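Local coordinates for protein putative oxidoreductase (Mycobacterium avium, PDB 3QHA) that probably acts as an NAD(P)-dependent oxidoreductase of the 3-hydroxyisobutyrate dehydrogenase type, oxidising an alcohol group of a still unidentified substrate, at residues L18-L23 against L73-V78; T32-W37 against K162-V167. All coordinates share one frame; numbering follows the deposited sequence.

Contact 1: L18-L23 against L73-V78; sequences LGYIGL and LIHITV
Tyr20 lies across His75 and Thr77, the tyrosine and histidine side chains crossing at about a right angle. Tyr20 CD1 and CE1 rest on the histidine methylene, with Tyr20 CD1 3.4 Å from His75 CB. The two rings are nearly parallel but slid well apart, so they barely overlap, and the carbonyl O of His75 sits over one face of the phenol toward its rim. At the far end Tyr20 OH and Thr77 OG1 share a hydrogen bond of 2.7 Å; chi1 of -57° sets Thr77 OG1 anti to its carbonyl carbon, where it meets the phenol oxygen. Leu18 and Leu73 lie side by side on the same face, touching through their CD2 methyls. The other face is aliphatic: Ile21 CD1 packs on Ile74 CG2 at 4.3 Å, and Ile21 CB faces Ile76 CG1.

Between these two layers of side chains, strands 18-21 and 73-76 run parallel as central neighbours of a Rossmann-type sheet. Their ladder includes Gly19 N to Leu73 O and a bond from His75 N to Gly19 O, 2.7 Å. Ile21 is held through both its N, to His75 O, and its O, from Thr77 N. Past the strand end, Gly22, first glycine of a GxGxxG pattern consistent with dinucleotide binding, brings its CA to 3.3 Å from Thr77 O. Its phi of 100° and the closeness of that oxygen leave no room for a side chain.

Further out, His75 ND1 is hydrogen-bonded to His104, whose ring also meets that of His75. Met30 of helix 27-33 covers Tyr20 and Thr77, while Val87, Leu91 and Val88 of helix 81-92 cover Ile21, Ile74 and Ile76.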
loop_
_atom_site.group_PDB
_atom_site.type_symbol
_atom_site.label_atom_id
_atom_site.label_comp_id
_atom_site.label_asym_id
_atom_site.label_seq_id
_atom_site.Cartn_x
_atom_site.Cartn_y
_atom_site.Cartn_z
ATOM N N LEU B 18 24.306 23.696 -7.814
ATOM C CA LEU B 18 23.540 22.574 -8.357
ATOM C C LEU B 18 23.343 22.656 -9.867
ATOM O O LEU B 18 23.221 23.741 -10.431
ATOM C CB LEU B 18 22.168 22.496 -7.684
ATOM C CG LEU B 18 22.126 22.299 -6.166
ATOM C CD1 LEU B 18 20.681 22.144 -5.706
ATOM C CD2 LEU B 18 22.960 21.098 -5.731
ATOM N N GLY B 19 23.308 21.490 -10.506
ATOM C CA GLY B 19 22.954 21.375 -11.916
ATOM C C GLY B 19 21.851 20.349 -12.086
ATOM O O GLY B 19 21.807 19.360 -11.352
ATOM N N TYR B 20 20.950 20.581 -13.038
ATOM C CA TYR B 20 19.886 19.619 -13.333
ATOM C C TYR B 20 19.694 19.438 -14.836
ATOM O O TYR B 20 19.451 20.403 -15.563
ATOM C CB TYR B 20 18.559 20.023 -12.676
ATOM C CG TYR B 20 17.729 18.817 -12.292
ATOM C CD1 TYR B 20 17.628 18.412 -10.966
ATOM C CD2 TYR B 20 17.080 18.052 -13.259
ATOM C CE1 TYR B 20 16.891 17.293 -10.609
ATOM C CE2 TYR B 20 16.341 16.933 -12.911
ATOM C CZ TYR B 20 16.250 16.558 -11.587
ATOM O OH TYR B 20 15.517 15.447 -11.240
ATOM N N ILE B 21 19.803 18.192 -15.290
ATOM C CA ILE B 21 19.600 17.850 -16.693
ATOM C C ILE B 21 18.379 16.938 -16.816
ATOM O O ILE B 21 18.336 15.867 -16.204
ATOM C CB ILE B 21 20.846 17.167 -17.289
ATOM C CG1 ILE B 21 22.048 18.118 -17.220
ATOM C CG2 ILE B 21 20.589 16.745 -18.733
ATOM C CD1 ILE B 21 23.340 17.500 -17.690
ATOM N N GLY B 22 17.392 17.383 -17.599
ATOM C CA GLY B 22 16.127 16.663 -17.782
ATOM C C GLY B 22 15.006 17.246 -16.935
ATOM O O GLY B 22 14.943 16.996 -15.734
ATOM N N LEU B 23 14.122 18.018 -17.567
ATOM C CA LEU B 23 13.027 18.703 -16.869
ATOM C C LEU B 23 11.665 18.129 -17.267
ATOM O O LEU B 23 10.745 18.868 -17.622
ATOM C CB LEU B 23 13.073 20.209 -17.161
ATOM C CG LEU B 23 14.373 20.930 -16.792
ATOM C CD1 LEU B 23 14.326 22.385 -17.234
ATOM C CD2 LEU B 23 14.641 20.836 -15.301
ATOM N N LEU B 73 27.395 19.676 -8.046
ATOM C CA LEU B 73 26.546 18.489 -7.948
ATOM C C LEU B 73 25.507 18.527 -9.060
ATOM O O LEU B 73 24.626 19.386 -9.065
ATOM C CB LEU B 73 25.869 18.428 -6.576
ATOM C CG LEU B 73 24.835 17.321 -6.330
ATOM C CD1 LEU B 73 25.417 15.934 -6.580
ATOM C CD2 LEU B 73 24.288 17.425 -4.919
ATOM N N ILE B 74 25.617 17.585 -9.990
ATOM C CA ILE B 74 24.824 17.597 -11.215
ATOM C C ILE B 74 23.828 16.451 -11.197
ATOM O O ILE B 74 24.217 15.286 -11.148
ATOM C CB ILE B 74 25.726 17.450 -12.457
ATOM C CG1 ILE B 74 26.735 18.598 -12.525
ATOM C CG2 ILE B 74 24.885 17.410 -13.730
ATOM C CD1 ILE B 74 27.883 18.334 -13.468
ATOM N N HIS B 75 22.543 16.792 -11.248
ATOM C CA HIS B 75 21.469 15.809 -11.208
ATOM C C HIS B 75 21.009 15.459 -12.622
ATOM O O HIS B 75 20.850 16.349 -13.465
ATOM C CB HIS B 75 20.289 16.362 -10.414
ATOM C CG HIS B 75 20.613 16.683 -8.988
ATOM N ND1 HIS B 75 20.550 15.743 -7.981
ATOM C CD2 HIS B 75 20.983 17.843 -8.395
ATOM C CE1 HIS B 75 20.877 16.308 -6.833
ATOM N NE2 HIS B 75 21.146 17.581 -7.056
ATOM N N ILE B 76 20.789 14.170 -12.878
ATOM C CA ILE B 76 20.342 13.706 -14.194
ATOM C C ILE B 76 19.079 12.850 -14.082
ATOM O O ILE B 76 19.076 11.819 -13.407
ATOM C CB ILE B 76 21.440 12.884 -14.904
ATOM C CG1 ILE B 76 22.675 13.746 -15.171
ATOM C CG2 ILE B 76 20.920 12.305 -16.222
ATOM C CD1 ILE B 76 23.865 12.949 -15.662
ATOM N N THR B 77 18.014 13.294 -14.747
ATOM C CA THR B 77 16.773 12.533 -14.865
ATOM C C THR B 77 16.321 12.560 -16.319
ATOM O O THR B 77 15.729 13.541 -16.769
ATOM C CB THR B 77 15.654 13.122 -13.976
ATOM O OG1 THR B 77 16.088 13.157 -12.613
ATOM C CG2 THR B 77 14.379 12.287 -14.079
ATOM N N VAL B 78 16.615 11.486 -17.051
ATOM C CA VAL B 78 16.262 11.382 -18.473
ATOM C C VAL B 78 15.582 10.032 -18.758
ATOM O O VAL B 78 15.255 9.296 -17.826
ATOM C CB VAL B 78 17.502 11.612 -19.378
ATOM C CG1 VAL B 78 17.978 13.055 -19.259
ATOM C CG2 VAL B 78 18.623 10.640 -19.023
#

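Contact 2: T32-W37 against K162-V167; sequences TRMTEW and KHWAAV
His163 and Arg33 each leave the backbone with CG anti to N (chi1 170° for the histidine), which brings the two side chains toward each other, and a bend at chi2 of 66° turns CD of the arginine. The guanidinium lies flat on the imidazole, centres 4.2 Å apart and planes 13° from parallel. It also grips the histidine's own carbonyl side-on: Arg33 NE and NH2 each donate to His163 O at 2.8 Å, with that oxygen in the guanidinium plane. In return His163 NE2 donates to Arg33 O at 2.9 Å, from the face of that carbonyl opposite to Glu36 N. Trp37 closes the other face of the imidazole through its CA and CB. Beside this polar group, Met34 CE makes a CH-pi contact over the five-membered ring of Trp164, 3.8 Å from its centroid, with SD obliquely placed in a Met-aromatic contact. The C-terminal part of helix 27-33 and the turn after it thereby join the last turn of helix 151-164. Arg33 NH1 also forms a long salt bridge to Glu36 OE2, 3.4 Å. The stacked guanidinium would probably disfavour a doubly protonated imidazole, an effect the nearby Glu36 carboxylate may partly offset.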
loop_
_atom_site.group_PDB
_atom_site.type_symbol
_atom_site.label_atom_id
_atom_site.label_comp_id
_atom_site.label_asym_id
_atom_site.label_seq_id
_atom_site.Cartn_x
_atom_site.Cartn_y
_atom_site.Cartn_z
ATOM N N THR B 32 12.621 22.410 -9.619
ATOM C CA THR B 32 11.860 23.535 -9.076
ATOM C C THR B 32 12.054 23.662 -7.562
ATOM O O THR B 32 12.193 24.771 -7.044
ATOM C CB THR B 32 10.354 23.406 -9.391
ATOM O OG1 THR B 32 10.165 23.330 -10.808
ATOM C CG2 THR B 32 9.581 24.605 -8.854
ATOM N N ARG B 33 12.055 22.532 -6.861
ATOM C CA ARG B 33 12.343 22.512 -5.423
ATOM C C ARG B 33 13.751 23.048 -5.152
ATOM O O ARG B 33 13.974 23.769 -4.181
ATOM C CB ARG B 33 12.192 21.087 -4.865
ATOM C CG ARG B 33 12.733 20.873 -3.452
ATOM C CD ARG B 33 11.936 21.654 -2.415
ATOM N NE ARG B 33 12.443 21.447 -1.059
ATOM C CZ ARG B 33 11.989 22.076 0.025
ATOM N NH1 ARG B 33 11.008 22.969 -0.068
ATOM N NH2 ARG B 33 12.520 21.811 1.215
ATOM N N MET B 34 14.691 22.699 -6.027
ATOM C CA MET B 34 16.084 23.135 -5.893
ATOM C C MET B 34 16.323 24.636 -6.114
ATOM O O MET B 34 17.400 25.133 -5.785
ATOM C CB MET B 34 16.982 22.334 -6.835
ATOM C CG MET B 34 17.096 20.872 -6.469
ATOM S SD MET B 34 18.196 19.982 -7.575
ATOM C CE MET B 34 17.898 18.290 -7.067
ATOM N N THR B 35 15.346 25.365 -6.661
ATOM C CA THR B 35 15.480 26.825 -6.767
ATOM C C THR B 35 15.473 27.486 -5.383
ATOM O O THR B 35 15.902 28.631 -5.235
ATOM C CB THR B 35 14.375 27.465 -7.637
ATOM O OG1 THR B 35 13.086 27.150 -7.100
ATOM C CG2 THR B 35 14.470 26.972 -9.075
ATOM N N GLU B 36 14.986 26.755 -4.381
ATOM C CA GLU B 36 14.957 27.227 -2.997
ATOM C C GLU B 36 16.247 26.898 -2.226
ATOM O O GLU B 36 16.462 27.415 -1.128
ATOM C CB GLU B 36 13.732 26.648 -2.277
ATOM C CG GLU B 36 12.409 27.214 -2.793
ATOM C CD GLU B 36 11.234 26.268 -2.596
ATOM O OE1 GLU B 36 10.706 25.755 -3.610
ATOM O OE2 GLU B 36 10.841 26.037 -1.432
ATOM N N TRP B 37 17.093 26.041 -2.800
ATOM C CA TRP B 37 18.415 25.736 -2.241
ATOM C C TRP B 37 19.290 26.988 -2.323
ATOM O O TRP B 37 19.306 27.653 -3.359
ATOM C CB TRP B 37 19.049 24.575 -3.021
ATOM C CG TRP B 37 20.463 24.196 -2.644
ATOM C CD1 TRP B 37 21.584 24.376 -3.403
ATOM C CD2 TRP B 37 20.895 23.530 -1.448
ATOM N NE1 TRP B 37 22.687 23.886 -2.747
ATOM C CE2 TRP B 37 22.292 23.359 -1.547
ATOM C CE3 TRP B 37 20.237 23.070 -0.301
ATOM C CZ2 TRP B 37 23.047 22.749 -0.541
ATOM C CZ3 TRP B 37 20.989 22.463 0.701
ATOM C CH2 TRP B 37 22.379 22.310 0.571
ATOM N N LYS B 162 18.968 16.251 1.404
ATOM C CA LYS B 162 17.985 16.485 2.469
ATOM C C LYS B 162 17.020 17.637 2.163
ATOM O O LYS B 162 15.909 17.673 2.692
ATOM C CB LYS B 162 18.694 16.750 3.802
ATOM N N HIS B 163 17.443 18.569 1.313
ATOM C CA HIS B 163 16.609 19.704 0.918
ATOM C C HIS B 163 15.395 19.290 0.082
ATOM O O HIS B 163 14.317 19.872 0.226
ATOM C CB HIS B 163 17.446 20.731 0.146
ATOM C CG HIS B 163 16.636 21.807 -0.504
ATOM N ND1 HIS B 163 15.988 22.789 0.215
ATOM C CD2 HIS B 163 16.367 22.056 -1.807
ATOM C CE1 HIS B 163 15.357 23.597 -0.618
ATOM N NE2 HIS B 163 15.572 23.174 -1.852
ATOM N N TRP B 164 15.570 18.296 -0.789
ATOM C CA TRP B 164 14.494 17.844 -1.683
ATOM C C TRP B 164 13.992 16.427 -1.387
ATOM O O TRP B 164 13.014 15.973 -1.991
ATOM C CB TRP B 164 14.926 17.950 -3.152
ATOM C CG TRP B 164 16.197 17.225 -3.490
ATOM C CD1 TRP B 164 17.447 17.767 -3.576
ATOM C CD2 TRP B 164 16.342 15.831 -3.795
ATOM N NE1 TRP B 164 18.362 16.799 -3.913
ATOM C CE2 TRP B 164 17.710 15.601 -4.054
ATOM C CE3 TRP B 164 15.451 14.752 -3.871
ATOM C CZ2 TRP B 164 18.211 14.338 -4.378
ATOM C CZ3 TRP B 164 15.951 13.494 -4.199
ATOM C CH2 TRP B 164 17.319 13.301 -4.449
ATOM N N ALA B 165 14.658 15.732 -0.467
ATOM C CA ALA B 165 14.250 14.390 -0.064
ATOM C C ALA B 165 14.094 14.324 1.449
ATOM O O ALA B 165 15.040 14.611 2.186
ATOM C CB ALA B 165 15.272 13.369 -0.529
ATOM N N ALA B 166 12.901 13.946 1.903
ATOM C CA ALA B 166 12.630 13.754 3.329
ATOM C C ALA B 166 13.221 12.443 3.856
ATOM O O ALA B 166 13.445 12.303 5.061
ATOM C CB ALA B 166 11.133 13.791 3.589
ATOM N N VAL B 167 13.450 11.483 2.958
ATOM C CA VAL B 167 14.060 10.201 3.314
ATOM C C VAL B 167 15.247 9.914 2.397
ATOM O O VAL B 167 15.074 9.687 1.198
ATOM C CB VAL B 167 13.041 9.045 3.216
ATOM C CG1 VAL B 167 13.745 7.694 3.274
ATOM C CG2 VAL B 167 12.005 9.155 4.326
#

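In the fold
Both contacts belong to the Rossmann-type domain, and they touch: Met34 packs against Leu18, Tyr20 and His75, while Trp37 covers Leu18. Contact 1 is core, a buried pairing of two central parallel strands whose backbones supply most of the polar bonds. Contact 2 is partly buried and lies on the face of the sheet that carries Leu18, Tyr20 and His75; there side chains bond to backbone carbonyls and a cation stacks on a ring. Trp164 meets the ring of His75, bringing 162-167 to strand 73-76, while strand 18-21 leads on into helix 27-33, so both contacts hold one strand-turn-helix unit. In segment 162-167, Ala166 and Val167 pack on His218 of the second subunit, whereas contact 1 touches no other chain.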